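Local structure of lipase (Rhizopus niveus, 1LGY) at residues 58-63 with 115-119. The protein hydrolyses the ester bonds of triglycerides and of their partial glycerides, with a strong preference for the 1 and 3 positions. Numbering follows the deposited sequence.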
ATOM      1  N   SER A  58     -10.595  11.370  -6.356  1.00 14.29           N
ATOM      2  CA  SER A  58     -11.863  11.504  -5.663  1.00 14.56           C
ATOM      3  C   SER A  58     -11.783  12.829  -4.969  1.00 11.11           C
ATOM      4  O   SER A  58     -11.102  12.904  -3.971  1.00  8.98           O
ATOM      5  CB  SER A  58     -12.069  10.380  -4.633  1.00 15.63           C
ATOM      6  OG  SER A  58     -13.215  10.583  -3.809  1.00 18.65           O
ATOM      7  N   LEU A  59     -12.493  13.860  -5.435  1.00 14.15           N
ATOM      8  CA  LEU A  59     -12.389  15.159  -4.834  1.00 10.42           C
ATOM      9  C   LEU A  59     -12.948  15.215  -3.437  1.00 16.78           C
ATOM     10  O   LEU A  59     -12.429  15.984  -2.604  1.00 18.90           O
ATOM     11  CB  LEU A  59     -13.081  16.141  -5.708  1.00  8.42           C
ATOM     12  CG  LEU A  59     -12.569  16.285  -7.119  1.00  7.49           C
ATOM     13  CD1 LEU A  59     -13.258  17.429  -7.731  1.00  3.80           C
ATOM     14  CD2 LEU A  59     -11.083  16.547  -7.155  1.00  7.70           C
ATOM     15  N   LEU A  60     -13.956  14.346  -3.206  1.00 15.67           N
ATOM     16  CA  LEU A  60     -14.597  14.151  -1.911  1.00 17.14           C
ATOM     17  C   LEU A  60     -13.598  13.738  -0.851  1.00 19.36           C
ATOM     18  O   LEU A  60     -13.406  14.548   0.047  1.00 26.65           O
ATOM     19  CB  LEU A  60     -15.716  13.098  -2.035  1.00 16.77           C
ATOM     20  CG  LEU A  60     -16.840  13.528  -3.042  1.00 21.65           C
ATOM     21  CD1 LEU A  60     -18.021  12.591  -2.909  1.00 21.10           C
ATOM     22  CD2 LEU A  60     -17.299  14.990  -2.790  1.00 14.97           C
ATOM     23  N   SER A  61     -12.903  12.597  -0.926  1.00 18.43           N
ATOM     24  CA  SER A  61     -11.853  12.172   0.014  1.00 18.36           C
ATOM     25  C   SER A  61     -10.360  12.370  -0.365  1.00 19.73           C
ATOM     26  O   SER A  61      -9.430  11.981   0.346  1.00 21.79           O
ATOM     27  CB  SER A  61     -12.094  10.713   0.295  1.00 19.76           C
ATOM     28  OG  SER A  61     -12.169   9.999  -0.932  1.00 19.72           O
ATOM     29  N   ASP A  62     -10.061  13.022  -1.476  1.00 20.27           N
ATOM     30  CA  ASP A  62      -8.719  13.164  -2.052  1.00 20.84           C
ATOM     31  C   ASP A  62      -7.880  11.877  -2.124  1.00 18.54           C
ATOM     32  O   ASP A  62      -6.676  11.781  -1.895  1.00 22.16           O
ATOM     33  CB  ASP A  62      -7.980  14.268  -1.291  1.00 23.14           C
ATOM     34  CG  ASP A  62      -6.727  14.765  -2.024  1.00 22.07           C
ATOM     35  OD1 ASP A  62      -6.668  14.895  -3.260  1.00 20.26           O
ATOM     36  OD2 ASP A  62      -5.765  15.013  -1.315  1.00 28.51           O
ATOM     37  N   THR A  63      -8.587  10.865  -2.563  1.00 13.33           N
ATOM     38  CA  THR A  63      -8.030   9.568  -2.814  1.00 12.55           C
ATOM     39  C   THR A  63      -7.647   9.654  -4.296  1.00 13.25           C
ATOM     40  O   THR A  63      -8.442   9.947  -5.179  1.00  7.72           O
ATOM     41  CB  THR A  63      -9.168   8.512  -2.466  1.00 16.86           C
ATOM     42  OG1 THR A  63      -9.288   8.562  -1.041  1.00 11.57           O
ATOM     43  CG2 THR A  63      -8.885   7.057  -2.816  1.00 10.25           C
ATOM     44  N   SER A 115     -13.843   5.468   1.305  1.00 14.61           N
ATOM     45  CA  SER A 115     -13.014   6.053   0.253  1.00 13.50           C
ATOM     46  C   SER A 115     -12.769   5.012  -0.821  1.00 13.38           C
ATOM     47  O   SER A 115     -12.638   5.346  -1.992  1.00 10.96           O
ATOM     48  CB  SER A 115     -11.700   6.466   0.770  1.00  7.50           C
ATOM     49  OG  SER A 115     -11.935   7.447   1.756  1.00 13.20           O
ATOM     50  N   TYR A 116     -12.795   3.722  -0.476  1.00 17.33           N
ATOM     51  CA  TYR A 116     -12.495   2.702  -1.467  1.00 15.08           C
ATOM     52  C   TYR A 116     -13.645   2.498  -2.447  1.00 15.71           C
ATOM     53  O   TYR A 116     -13.449   2.388  -3.663  1.00 16.22           O
ATOM     54  CB  TYR A 116     -12.151   1.444  -0.712  1.00 15.06           C
ATOM     55  CG  TYR A 116     -11.850   0.353  -1.710  1.00 23.71           C
ATOM     56  CD1 TYR A 116     -10.687   0.390  -2.518  1.00 24.91           C
ATOM     57  CD2 TYR A 116     -12.820  -0.628  -1.895  1.00 20.25           C
ATOM     58  CE1 TYR A 116     -10.525  -0.561  -3.531  1.00 22.71           C
ATOM     59  CE2 TYR A 116     -12.653  -1.570  -2.902  1.00 23.70           C
ATOM     60  CZ  TYR A 116     -11.526  -1.525  -3.706  1.00 23.72           C
ATOM     61  OH  TYR A 116     -11.462  -2.441  -4.727  1.00 30.11           O
ATOM     62  N   GLU A 117     -14.864   2.504  -1.927  1.00 14.51           N
ATOM     63  CA  GLU A 117     -16.045   2.336  -2.748  1.00 13.71           C
ATOM     64  C   GLU A 117     -16.149   3.519  -3.642  1.00 13.48           C
ATOM     65  O   GLU A 117     -16.743   3.383  -4.709  1.00 15.82           O
ATOM     66  CB  GLU A 117     -17.358   2.296  -1.980  1.00 10.59           C
ATOM     67  CG  GLU A 117     -17.739   0.973  -1.366  1.00 13.82           C
ATOM     68  CD  GLU A 117     -18.467   1.065  -0.034  1.00 13.13           C
ATOM     69  OE1 GLU A 117     -19.225   1.994   0.247  1.00 14.66           O
ATOM     70  OE2 GLU A 117     -18.265   0.165   0.756  1.00 20.09           O
ATOM     71  N   GLN A 118     -15.563   4.658  -3.262  1.00 15.20           N
ATOM     72  CA  GLN A 118     -15.642   5.832  -4.128  1.00 14.67           C
ATOM     73  C   GLN A 118     -14.820   5.760  -5.376  1.00 16.08           C
ATOM     74  O   GLN A 118     -15.073   6.493  -6.328  1.00 19.12           O
ATOM     75  CB  GLN A 118     -15.214   7.044  -3.395  1.00 13.99           C
ATOM     76  CG  GLN A 118     -16.333   7.598  -2.521  1.00 18.79           C
ATOM     77  CD  GLN A 118     -15.805   8.512  -1.430  1.00 22.45           C
ATOM     78  OE1 GLN A 118     -16.512   8.768  -0.467  1.00 26.63           O
ATOM     79  NE2 GLN A 118     -14.567   9.028  -1.452  1.00 25.09           N
ATOM     80  N   VAL A 119     -13.795   4.906  -5.404  1.00 19.67           N
ATOM     81  CA  VAL A 119     -12.907   4.877  -6.565  1.00 16.03           C
ATOM     82  C   VAL A 119     -12.786   3.541  -7.252  1.00 16.63           C
ATOM     83  O   VAL A 119     -12.041   3.440  -8.221  1.00 16.50           O
ATOM     84  CB  VAL A 119     -11.499   5.364  -6.160  1.00 17.38           C
ATOM     85  CG1 VAL A 119     -11.691   6.772  -5.574  1.00 14.97           C
ATOM     86  CG2 VAL A 119     -10.796   4.458  -5.183  1.00 13.69           C
TER
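Ser-61 OG, which faces the amide end of Gln-118, is held by two hydroxyls of its own segment: Ser-58 OG at 3.1 Å and Thr-63 OG1 at 3.2 Å, both hydrogen bonds in which either oxygen could donate. A chi1 of 53° sets Ser-61 OG between its backbone N and carbonyl carbon, and from there it is turned to the helix. Gln-118, stretched out past CG, reaches across from 115-119; as modelled, its NE2 end is turned to the serine pair, 3.1 Å from Ser-58 OG and closer still to Ser-61 OG. Ser-115 meets the same turn through its OG, 3.6 Å from Ser-61 CB; the polar demand of that hydroxyl is met within the helix, by a hydrogen bond to Gly-111 O. The turn joins antiparallel strands 51-58 and 63-70, the former an outermost strand of the large mixed sheet of this alpha/beta-hydrolase fold. Asp-62 and Thr-63 together stand opposite the single Ser-58, which makes a G1 beta bulge, and Asp-62 has the left-handed backbone this motif calls for (phi 46°, psi 44°). The bonds Ser-58 N to Thr-63 O and, weakly, Asp-62 N to Ser-58 O close it. Through Ser-115, Gln-118 and Val-119, helix 110-133 packs on the end of the hairpin, while Tyr-116 points away from it and touches Gln-150 and Ala-154 of helix 146-161. Val-119 CG1 sits 3.7 Å from Ser-58 CB and 3.9 Å from Thr-63 CG2, touching both residues that flank the turn. Thr-63 CG2 lies anti to its backbone N, which points the methyl at the valine while OG1 remains with Ser-61; the side chain of Thr-63 is about 11 Å from that of the nucleophile Ser-145.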